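Local coordinates for protein C2 toxin component I (Clostridium botulinum, PDB 2J3X) that acts as the enzymatic, ADP-ribosyltransferase component of the binary C2 toxin, probably transferring ADP-ribose from NAD to actin in host cells, at residues I137-T142 / R366-E371; I8-K13 / K19-E24; K50-N55 / N76-D81. The protein carries 2 engineered substitutions. All coordinates share one frame; numbering follows the deposited sequence.

Contact 1 of 3, residues I137-T142 / R366-E371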
loop_
_atom_site.group_PDB
_atom_site.type_symbol
_atom_site.label_atom_id
_atom_site.label_comp_id
_atom_site.label_asym_id
_atom_site.label_seq_id
_atom_site.Cartn_x
_atom_site.Cartn_y
_atom_site.Cartn_z
ATOM N N ILE A 137 9.325 7.890 11.467
ATOM C CA ILE A 137 8.723 7.446 12.761
ATOM C C ILE A 137 7.249 7.799 12.738
ATOM O O ILE A 137 6.875 8.897 12.338
ATOM C CB ILE A 137 9.425 8.151 13.966
ATOM C CG1 ILE A 137 10.881 7.640 14.074
ATOM C CG2 ILE A 137 8.661 7.940 15.271
ATOM C CD1 ILE A 137 10.942 6.239 14.195
ATOM N N ASN A 138 6.419 6.829 13.106
ATOM C CA ASN A 138 4.973 6.940 13.079
ATOM C C ASN A 138 4.349 7.118 11.668
ATOM O O ASN A 138 3.179 7.502 11.532
ATOM C CB ASN A 138 4.513 8.070 13.971
ATOM C CG ASN A 138 3.235 7.741 14.658
ATOM O OD1 ASN A 138 2.774 6.598 14.598
ATOM N ND2 ASN A 138 2.616 8.727 15.297
ATOM N N GLN A 139 5.140 6.896 10.622
ATOM C CA GLN A 139 4.574 6.758 9.291
ATOM C C GLN A 139 4.228 5.294 9.092
ATOM O O GLN A 139 4.747 4.427 9.810
ATOM C CB GLN A 139 5.600 7.199 8.216
ATOM C CG GLN A 139 5.019 7.137 6.778
ATOM C CD GLN A 139 3.774 7.972 6.639
ATOM O OE1 GLN A 139 2.655 7.482 6.820
ATOM N NE2 GLN A 139 3.962 9.269 6.377
ATOM N N GLU A 140 3.327 4.986 8.160
ATOM C CA GLU A 140 2.881 3.586 8.015
ATOM C C GLU A 140 3.127 3.103 6.605
ATOM O O GLU A 140 2.651 3.720 5.616
ATOM C CB GLU A 140 1.401 3.498 8.361
ATOM C CG GLU A 140 0.857 2.062 8.355
ATOM C CD GLU A 140 -0.525 1.989 8.978
ATOM O OE1 GLU A 140 -1.311 2.963 8.840
ATOM O OE2 GLU A 140 -0.834 0.953 9.599
ATOM N N TYR A 141 3.888 2.020 6.491
ATOM C CA TYR A 141 4.374 1.541 5.178
ATOM C C TYR A 141 3.866 0.145 4.902
ATOM O O TYR A 141 4.257 -0.815 5.567
ATOM C CB TYR A 141 5.898 1.493 5.200
ATOM C CG TYR A 141 6.508 2.857 5.422
ATOM C CD1 TYR A 141 6.640 3.776 4.373
ATOM C CD2 TYR A 141 6.985 3.221 6.715
ATOM C CE1 TYR A 141 7.226 5.041 4.602
ATOM C CE2 TYR A 141 7.560 4.456 6.947
ATOM C CZ TYR A 141 7.696 5.364 5.882
ATOM O OH TYR A 141 8.279 6.600 6.113
ATOM N N THR A 142 2.996 -0.001 3.901
ATOM C CA THR A 142 2.385 -1.292 3.660
ATOM C C THR A 142 3.243 -2.206 2.790
ATOM O O THR A 142 3.775 -1.796 1.723
ATOM C CB THR A 142 1.010 -1.051 2.948
ATOM O OG1 THR A 142 0.285 -0.090 3.722
ATOM C CG2 THR A 142 0.207 -2.371 2.768
ATOM N N ARG A 366 -2.898 6.220 -3.673
ATOM C CA ARG A 366 -3.379 5.362 -2.569
ATOM C C ARG A 366 -3.453 6.352 -1.391
ATOM O O ARG A 366 -2.474 6.615 -0.701
ATOM C CB ARG A 366 -2.375 4.185 -2.391
ATOM C CG ARG A 366 -2.800 3.271 -1.174
ATOM C CD ARG A 366 -2.030 1.986 -1.174
ATOM N NE ARG A 366 -2.409 1.193 0.008
ATOM C CZ ARG A 366 -1.661 1.069 1.116
ATOM N NH1 ARG A 366 -0.460 1.654 1.184
ATOM N NH2 ARG A 366 -2.131 0.310 2.153
ATOM N N LEU A 367 -4.630 6.947 -1.194
ATOM C CA LEU A 367 -4.780 8.112 -0.319
ATOM C C LEU A 367 -5.189 7.629 1.062
ATOM O O LEU A 367 -6.186 6.938 1.183
ATOM C CB LEU A 367 -5.924 9.042 -0.823
ATOM C CG LEU A 367 -5.612 9.557 -2.238
ATOM C CD1 LEU A 367 -6.807 10.319 -2.783
ATOM C CD2 LEU A 367 -4.348 10.439 -2.188
ATOM N N ARG A 368 -4.449 8.014 2.092
ATOM C CA ARG A 368 -4.925 7.761 3.448
ATOM C C ARG A 368 -5.941 8.819 3.839
ATOM O O ARG A 368 -5.609 10.007 3.939
ATOM C CB ARG A 368 -3.724 7.714 4.429
ATOM C CG ARG A 368 -4.204 7.531 5.940
ATOM C CD ARG A 368 -2.964 7.662 6.876
ATOM N NE ARG A 368 -1.950 6.687 6.433
ATOM C CZ ARG A 368 -0.614 6.854 6.461
ATOM N NH1 ARG A 368 -0.082 7.967 6.908
ATOM N NH2 ARG A 368 0.202 5.891 5.972
ATOM N N LEU A 369 -7.181 8.391 4.073
ATOM C CA LEU A 369 -8.214 9.316 4.525
ATOM C C LEU A 369 -8.263 9.206 6.018
ATOM O O LEU A 369 -8.705 8.201 6.517
ATOM C CB LEU A 369 -9.587 8.931 3.920
ATOM C CG LEU A 369 -9.568 8.870 2.360
ATOM C CD1 LEU A 369 -11.020 8.608 1.801
ATOM C CD2 LEU A 369 -8.921 10.128 1.715
ATOM N N SER A 370 -7.800 10.229 6.733
ATOM C CA SER A 370 -7.676 10.107 8.177
ATOM C C SER A 370 -9.015 10.403 8.860
ATOM O O SER A 370 -9.829 11.170 8.352
ATOM C CB SER A 370 -6.609 11.112 8.681
ATOM O OG SER A 370 -5.304 10.774 8.180
ATOM N N GLU A 371 -9.214 9.858 10.068
ATOM C CA GLU A 371 -10.417 10.177 10.806
ATOM C C GLU A 371 -10.691 11.694 10.879
ATOM O O GLU A 371 -9.819 12.449 11.349
ATOM C CB GLU A 371 -10.356 9.604 12.251
ATOM C CG GLU A 371 -11.599 9.983 13.043
ATOM C CD GLU A 371 -11.621 9.546 14.515
ATOM O OE1 GLU A 371 -11.048 8.502 14.793
ATOM O OE2 GLU A 371 -12.212 10.315 15.347
HETATM O O HOH W 1 1.907 2.753 3.031
#
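The junction between the two ADP-ribosyltransferase-like halves of the chain is bridged by two arginines of strand 363-369, R366 and R368, which reach across to T142 and Q139. The principle illustrated is that segments too far apart for backbone pairing can still be joined by long side chains: the CA atoms of E140 and R368 are 10.0 Å apart. R368 meets Q139 end-on, both terminal nitrogens converging on one amide oxygen, with amide and guanidinium planes 36° apart. Its NH1 donates to Q139 OE1 at 2.8 Å (154°), with the donor in the carbonyl plane, while NH2 reaches the same OE1 at 3.0 Å from a position tilted off that plane. The backbone N of E140 supplies a third hydrogen bond to OE1. Q139 sets CG anti to its backbone N (chi1 -177°) and bends at chi2, which brings the amide oxygen within reach of both the guanidinium and the next peptide N-H. R366 arrives extended from CG to NE, and its NH2 donates to T142 OG1 at 2.9 Å, with a weak second bond from NH1. A water accepts from R366 NH1 and from T142 N and donates to E140 O, so the backbone at E140 and T142 is linked to the arginine. The polar ends have further partners: R366 forms salt bridges with D422 and D220, R368 with E218, T142 OG1 is hydrogen-bonded to S192 OG, and Q139 NE2 to E424. This implies a polar, largely buried seam where carboxylates probably offset the cationic charge and the amide of Q139 is held at both ends.

Contact 2 of 3, residues I8-K13 / K19-E24. Engineered in segment 19-24: E20 (natural residue Lys). With SO4 (sulfate ion), chain T.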
loop_
_atom_site.group_PDB
_atom_site.type_symbol
_atom_site.label_atom_id
_atom_site.label_comp_id
_atom_site.label_asym_id
_atom_site.label_seq_id
_atom_site.Cartn_x
_atom_site.Cartn_y
_atom_site.Cartn_z
ATOM N N ILE A 8 9.106 -16.853 20.060
ATOM C CA ILE A 8 10.043 -17.433 19.115
ATOM C C ILE A 8 11.109 -16.359 18.912
ATOM O O ILE A 8 10.787 -15.199 18.542
ATOM C CB ILE A 8 9.327 -17.788 17.815
ATOM C CG1 ILE A 8 8.269 -18.874 18.091
ATOM C CG2 ILE A 8 10.353 -18.175 16.676
ATOM C CD1 ILE A 8 7.147 -18.921 17.038
ATOM N N ASP A 9 12.369 -16.666 19.234
ATOM C CA ASP A 9 13.403 -15.627 19.033
ATOM C C ASP A 9 14.729 -16.345 18.879
ATOM O O ASP A 9 15.309 -16.795 19.878
ATOM C CB ASP A 9 13.419 -14.634 20.199
ATOM C CG ASP A 9 14.412 -13.502 20.007
ATOM O OD1 ASP A 9 15.273 -13.574 19.106
ATOM O OD2 ASP A 9 14.356 -12.517 20.784
ATOM N N PHE A 10 15.169 -16.465 17.634
ATOM C CA PHE A 10 16.431 -17.131 17.295
ATOM C C PHE A 10 17.568 -16.145 17.115
ATOM O O PHE A 10 18.664 -16.538 16.728
ATOM C CB PHE A 10 16.247 -18.037 16.072
ATOM C CG PHE A 10 15.520 -19.287 16.401
ATOM C CD1 PHE A 10 16.179 -20.308 17.107
ATOM C CD2 PHE A 10 14.158 -19.459 16.068
ATOM C CE1 PHE A 10 15.500 -21.479 17.495
ATOM C CE2 PHE A 10 13.483 -20.666 16.473
ATOM C CZ PHE A 10 14.172 -21.639 17.155
ATOM N N ILE A 11 17.353 -14.871 17.464
ATOM C CA ILE A 11 18.443 -13.923 17.270
ATOM C C ILE A 11 19.551 -14.215 18.270
ATOM O O ILE A 11 19.271 -14.361 19.468
ATOM C CB ILE A 11 17.982 -12.454 17.407
ATOM C CG1 ILE A 11 16.958 -12.172 16.274
ATOM C CG2 ILE A 11 19.200 -11.488 17.361
ATOM C CD1 ILE A 11 16.143 -10.846 16.526
ATOM N N ASN A 12 20.770 -14.370 17.748
ATOM C CA ASN A 12 21.928 -14.673 18.590
ATOM C C ASN A 12 21.963 -16.108 19.115
ATOM O O ASN A 12 22.754 -16.399 19.976
ATOM C CB ASN A 12 22.123 -13.640 19.748
ATOM C CG ASN A 12 23.596 -13.523 20.177
ATOM O OD1 ASN A 12 24.493 -13.526 19.311
ATOM N ND2 ASN A 12 23.876 -13.443 21.482
ATOM N N LYS A 13 21.138 -16.997 18.553
ATOM C CA LYS A 13 21.207 -18.436 18.850
ATOM C C LYS A 13 21.894 -19.163 17.704
ATOM O O LYS A 13 21.934 -18.650 16.578
ATOM C CB LYS A 13 19.810 -19.025 19.057
ATOM C CG LYS A 13 19.094 -18.425 20.287
ATOM C CD LYS A 13 17.782 -19.185 20.470
ATOM C CE LYS A 13 16.964 -18.819 21.725
ATOM N NZ LYS A 13 15.455 -19.252 21.658
ATOM N N LYS A 19 17.512 -23.672 12.255
ATOM C CA LYS A 19 17.256 -24.507 11.085
ATOM C C LYS A 19 16.397 -25.724 11.478
ATOM O O LYS A 19 15.433 -26.048 10.779
ATOM C CB LYS A 19 18.561 -24.980 10.453
ATOM C CG LYS A 19 18.299 -25.669 9.124
ATOM C CD LYS A 19 19.581 -26.170 8.531
ATOM C CE LYS A 19 19.766 -25.559 7.188
ATOM N NZ LYS A 19 20.098 -24.126 7.469
ATOM N N GLU A 20 16.725 -26.367 12.601
ATOM C CA GLU A 20 15.984 -27.591 12.929
ATOM C C GLU A 20 14.555 -27.269 13.380
ATOM O O GLU A 20 13.614 -28.044 13.112
ATOM C CB GLU A 20 16.743 -28.445 13.949
ATOM C CG GLU A 20 16.820 -27.847 15.316
ATOM C CD GLU A 20 17.972 -28.440 16.143
ATOM O OE1 GLU A 20 18.482 -29.487 15.785
ATOM O OE2 GLU A 20 18.317 -27.840 17.169
ATOM N N TRP A 21 14.384 -26.108 14.005
ATOM C CA TRP A 21 13.030 -25.605 14.347
ATOM C C TRP A 21 12.263 -25.389 13.056
ATOM O O TRP A 21 11.109 -25.820 12.924
ATOM C CB TRP A 21 13.153 -24.266 15.093
ATOM C CG TRP A 21 11.833 -23.679 15.551
ATOM C CD1 TRP A 21 11.174 -23.910 16.728
ATOM C CD2 TRP A 21 11.009 -22.776 14.793
ATOM N NE1 TRP A 21 9.984 -23.162 16.759
ATOM C CE2 TRP A 21 9.885 -22.469 15.575
ATOM C CE3 TRP A 21 11.170 -22.129 13.560
ATOM C CZ2 TRP A 21 8.864 -21.583 15.119
ATOM C CZ3 TRP A 21 10.168 -21.253 13.112
ATOM C CH2 TRP A 21 9.035 -20.985 13.903
ATOM N N GLY A 22 12.887 -24.700 12.107
ATOM C CA GLY A 22 12.274 -24.452 10.773
ATOM C C GLY A 22 11.834 -25.732 10.106
ATOM O O GLY A 22 10.730 -25.829 9.635
ATOM N N LYS A 23 12.697 -26.731 10.050
ATOM C CA LYS A 23 12.294 -28.006 9.437
ATOM C C LYS A 23 11.103 -28.650 10.132
ATOM O O LYS A 23 10.215 -29.187 9.457
ATOM C CB LYS A 23 13.489 -28.992 9.410
ATOM C CG LYS A 23 14.697 -28.554 8.559
ATOM C CD LYS A 23 14.381 -27.761 7.226
ATOM C CE LYS A 23 13.879 -28.688 6.082
ATOM N NZ LYS A 23 13.531 -27.936 4.848
ATOM N N GLU A 24 11.092 -28.624 11.464
ATOM C CA GLU A 24 10.036 -29.244 12.301
ATOM C C GLU A 24 8.728 -28.483 12.034
ATOM O O GLU A 24 7.654 -29.061 11.872
ATOM C CB GLU A 24 10.429 -29.132 13.769
ATOM C CG GLU A 24 9.464 -29.696 14.785
ATOM C CD GLU A 24 9.178 -31.189 14.625
ATOM O OE1 GLU A 24 9.958 -31.907 13.971
ATOM O OE2 GLU A 24 8.153 -31.645 15.198
HETATM S S SO4 T . 6.225 -23.385 18.249
HETATM O O1 SO4 T . 6.131 -24.842 18.132
HETATM O O2 SO4 T . 5.398 -22.985 19.388
HETATM O O3 SO4 T . 7.624 -23.003 18.497
HETATM O O4 SO4 T . 5.701 -22.730 17.046
#
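One face of the W21 indole carries both F10 and I8, and its edge meets a sulfate ion, so a single side chain illustrates how an aromatic ring divides apolar from polar neighbours. F10 CE2 stands 3.5 Å above the indole plane, displaced toward the rim, and F10 CZ comes as close as 3.5 Å to W21 CB. The two ring systems are inclined at 56°, with the F10 centroid 5.0 Å from that of the five-membered ring, an oblique pairing that is neither a stack nor a T-shape. W21 CD1 lies in the plane of F10, at the edge of the phenyl ring. Farther along the same indole face, I8 places CG2 4.0 Å above the plane and brings CD1 to 3.7 Å from W21 CZ2. At the indole edge, NE1 donates to sulfate O3 at 2.9 Å in a nearly straight bond (161°). The anion, probably from the crystallisation liquor, is also held by R96. W21 sets CG anti to its backbone N (chi1 -177°), which carries the indole off the helix toward the preceding loop. That loop is itself shaped by an Asx turn, in which D9 OD1 accepts from I11 N, and by a type II turn from F10 to K13. The arrangement packs the first turns of helix 15-30 onto the N-terminal segment before it. L151 also touches W21, and the backbone of I8 is hydrogen-bonded to D97 and I99, so that this segment runs between the helix and strand 98-102.

Contact 3 of 3, residues K50-N55 / N76-D81; sequences KTKIDN and NQNLFD. Unlike the reference sequence in segment 76-81: Q77 (reference His). With SO4 (sulfate ion), chain P.
Two successive bends in K52, at chi2 (-110°) and chi3, swing its amine from helix 47-59 toward N78, whose CG is anti to its carbonyl carbon (chi1 -73°), which leaves the amide oxygen within reach of the lysine. K52 NZ donates to N78 OD1 at 3.3 Å, a long bond tilted off the carbonyl plane. Beside this polar bridge I53 sets CD1 3.9 Å from N78 O and 4.1 Å from D81 CB, the latter an apolar touch; V82 and I85 continue that surface. N76, two residues before N78, caps the helix that begins at Q77, its OD1 accepting from L79 N at 2.8 Å. On the side of 50-55 turned away from N78, a sulfate ion receives a hydrogen bond from K50 NZ, which also forms a salt bridge with D54 OD2, its hydrogen bond weak. D54 OD2 lies only 2.6 Å from sulfate O2, so one of the two acid groups probably holds a proton and donates it, plausible in crystals at pH 3.0. The axes of the two short segments pass 10.2 Å apart at -85°, exemplifying near-perpendicular helix packing, here between helices 47-59 and 77-90 of the enzyme's helical N-terminal part.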
loop_
_atom_site.group_PDB
_atom_site.type_symbol
_atom_site.label_atom_id
_atom_site.label_comp_id
_atom_site.label_asym_id
_atom_site.label_seq_id
_atom_site.Cartn_x
_atom_site.Cartn_y
_atom_site.Cartn_z
ATOM N N LYS A 50 10.133 -16.824 -5.678
ATOM C CA LYS A 50 9.569 -16.073 -4.544
ATOM C C LYS A 50 9.440 -14.595 -4.891
ATOM O O LYS A 50 8.440 -13.969 -4.607
ATOM C CB LYS A 50 10.414 -16.217 -3.277
ATOM C CG LYS A 50 9.791 -15.447 -2.104
ATOM C CD LYS A 50 10.480 -15.771 -0.781
ATOM C CE LYS A 50 9.757 -15.073 0.342
ATOM N NZ LYS A 50 10.216 -13.675 0.461
ATOM N N THR A 51 10.469 -14.052 -5.535
ATOM C CA THR A 51 10.418 -12.648 -5.972
ATOM C C THR A 51 9.265 -12.452 -6.965
ATOM O O THR A 51 8.473 -11.494 -6.864
ATOM C CB THR A 51 11.782 -12.239 -6.584
ATOM O OG1 THR A 51 12.744 -12.214 -5.521
ATOM C CG2 THR A 51 11.702 -10.830 -7.246
ATOM N N LYS A 52 9.166 -13.378 -7.898
ATOM C CA LYS A 52 8.158 -13.306 -8.954
ATOM C C LYS A 52 6.727 -13.350 -8.376
ATOM O O LYS A 52 5.823 -12.558 -8.776
ATOM C CB LYS A 52 8.391 -14.438 -9.955
ATOM C CG LYS A 52 7.389 -14.473 -11.117
ATOM C CD LYS A 52 6.433 -15.652 -11.054
ATOM C CE LYS A 52 6.866 -16.712 -12.044
ATOM N NZ LYS A 52 6.274 -18.032 -11.686
ATOM N N ILE A 53 6.495 -14.333 -7.502
ATOM C CA ILE A 53 5.179 -14.503 -6.888
ATOM C C ILE A 53 4.838 -13.330 -5.955
ATOM O O ILE A 53 3.675 -12.864 -5.927
ATOM C CB ILE A 53 5.136 -15.871 -6.123
ATOM C CG1 ILE A 53 4.906 -17.012 -7.125
ATOM C CG2 ILE A 53 4.041 -15.922 -5.064
ATOM C CD1 ILE A 53 3.499 -16.916 -7.964
ATOM N N ASP A 54 5.832 -12.821 -5.214
ATOM C CA ASP A 54 5.578 -11.658 -4.351
ATOM C C ASP A 54 5.159 -10.464 -5.198
ATOM O O ASP A 54 4.210 -9.766 -4.868
ATOM C CB ASP A 54 6.827 -11.277 -3.489
ATOM C CG ASP A 54 6.945 -12.136 -2.193
ATOM O OD1 ASP A 54 5.951 -12.719 -1.745
ATOM O OD2 ASP A 54 8.035 -12.180 -1.588
ATOM N N ASN A 55 5.889 -10.222 -6.285
ATOM C CA ASN A 55 5.526 -9.104 -7.177
ATOM C C ASN A 55 4.158 -9.307 -7.794
ATOM O O ASN A 55 3.357 -8.380 -7.889
ATOM C CB ASN A 55 6.581 -9.010 -8.278
ATOM C CG ASN A 55 7.871 -8.380 -7.802
ATOM O OD1 ASN A 55 7.937 -7.737 -6.755
ATOM N ND2 ASN A 55 8.904 -8.513 -8.617
ATOM N N ASN A 76 -4.793 -19.289 -14.827
ATOM C CA ASN A 76 -3.514 -18.672 -14.581
ATOM C C ASN A 76 -2.850 -19.261 -13.336
ATOM O O ASN A 76 -3.380 -19.112 -12.214
ATOM C CB ASN A 76 -3.696 -17.166 -14.467
ATOM C CG ASN A 76 -2.366 -16.431 -14.304
ATOM O OD1 ASN A 76 -1.738 -16.514 -13.254
ATOM N ND2 ASN A 76 -1.889 -15.804 -15.374
ATOM N N GLN A 77 -1.681 -19.877 -13.522
ATOM C CA GLN A 77 -1.008 -20.580 -12.435
ATOM C C GLN A 77 -0.414 -19.598 -11.456
ATOM O O GLN A 77 -0.322 -19.927 -10.249
ATOM C CB GLN A 77 0.076 -21.558 -12.946
ATOM C CG GLN A 77 -0.553 -22.817 -13.696
ATOM C CD GLN A 77 -1.673 -23.510 -12.918
ATOM O OE1 GLN A 77 -1.482 -23.956 -11.766
ATOM N NE2 GLN A 77 -2.866 -23.608 -13.550
ATOM N N ASN A 78 0.015 -18.424 -11.931
ATOM C CA ASN A 78 0.553 -17.432 -10.948
ATOM C C ASN A 78 -0.555 -17.066 -9.951
ATOM O O ASN A 78 -0.310 -17.054 -8.733
ATOM C CB ASN A 78 1.084 -16.204 -11.650
ATOM C CG ASN A 78 2.401 -16.477 -12.370
ATOM O OD1 ASN A 78 3.089 -17.439 -12.052
ATOM N ND2 ASN A 78 2.756 -15.609 -13.319
ATOM N N LEU A 79 -1.770 -16.821 -10.452
ATOM C CA LEU A 79 -2.849 -16.400 -9.539
ATOM C C LEU A 79 -3.241 -17.562 -8.637
ATOM O O LEU A 79 -3.467 -17.375 -7.435
ATOM C CB LEU A 79 -4.048 -15.864 -10.347
ATOM C CG LEU A 79 -5.292 -15.547 -9.553
ATOM C CD1 LEU A 79 -4.994 -14.342 -8.558
ATOM C CD2 LEU A 79 -6.406 -15.134 -10.526
ATOM N N PHE A 80 -3.406 -18.752 -9.212
ATOM C CA PHE A 80 -3.741 -19.927 -8.366
ATOM C C PHE A 80 -2.679 -20.181 -7.314
ATOM O O PHE A 80 -3.013 -20.565 -6.186
ATOM C CB PHE A 80 -3.890 -21.195 -9.195
ATOM C CG PHE A 80 -5.094 -21.181 -10.129
ATOM C CD1 PHE A 80 -6.095 -20.221 -10.042
ATOM C CD2 PHE A 80 -5.242 -22.225 -11.037
ATOM C CE1 PHE A 80 -7.220 -20.249 -10.953
ATOM C CE2 PHE A 80 -6.330 -22.273 -11.902
ATOM C CZ PHE A 80 -7.305 -21.313 -11.862
ATOM N N ASP A 81 -1.416 -19.991 -7.674
ATOM C CA ASP A 81 -0.326 -20.195 -6.701
ATOM C C ASP A 81 -0.422 -19.188 -5.544
ATOM O O ASP A 81 -0.303 -19.568 -4.374
ATOM C CB ASP A 81 1.062 -20.103 -7.368
ATOM C CG ASP A 81 1.436 -21.382 -8.107
ATOM O OD1 ASP A 81 0.811 -22.426 -7.825
ATOM O OD2 ASP A 81 2.357 -21.321 -8.952
HETATM S S SO4 P . 11.174 -10.954 -2.297
HETATM O O1 SO4 P . 11.418 -12.357 -1.940
HETATM O O2 SO4 P . 9.825 -10.742 -2.847
HETATM O O3 SO4 P . 11.311 -10.098 -1.114
HETATM O O4 SO4 P . 12.108 -10.612 -3.377
#

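Followed from the N terminus, the three contacts come in series, without nesting or crossing. Contact 2 closes a short local loop, folding the segment before helix 15-30 back on that helix at the periphery of the chain. Contact 3 closes a loop of twenty residues, including the end of helix 47-59 and all of helix 65-73, and joins helices 47-59 and 77-90. Contact 1 spans 223 intervening residues and ties the edge strand 141-143 of the first sheet to strand 363-369 of the second. The centres of contacts 1 and 3 lie about 27 Å apart. The three contacts illustrate a progression from local to long-range closure, with the last joining the two halves.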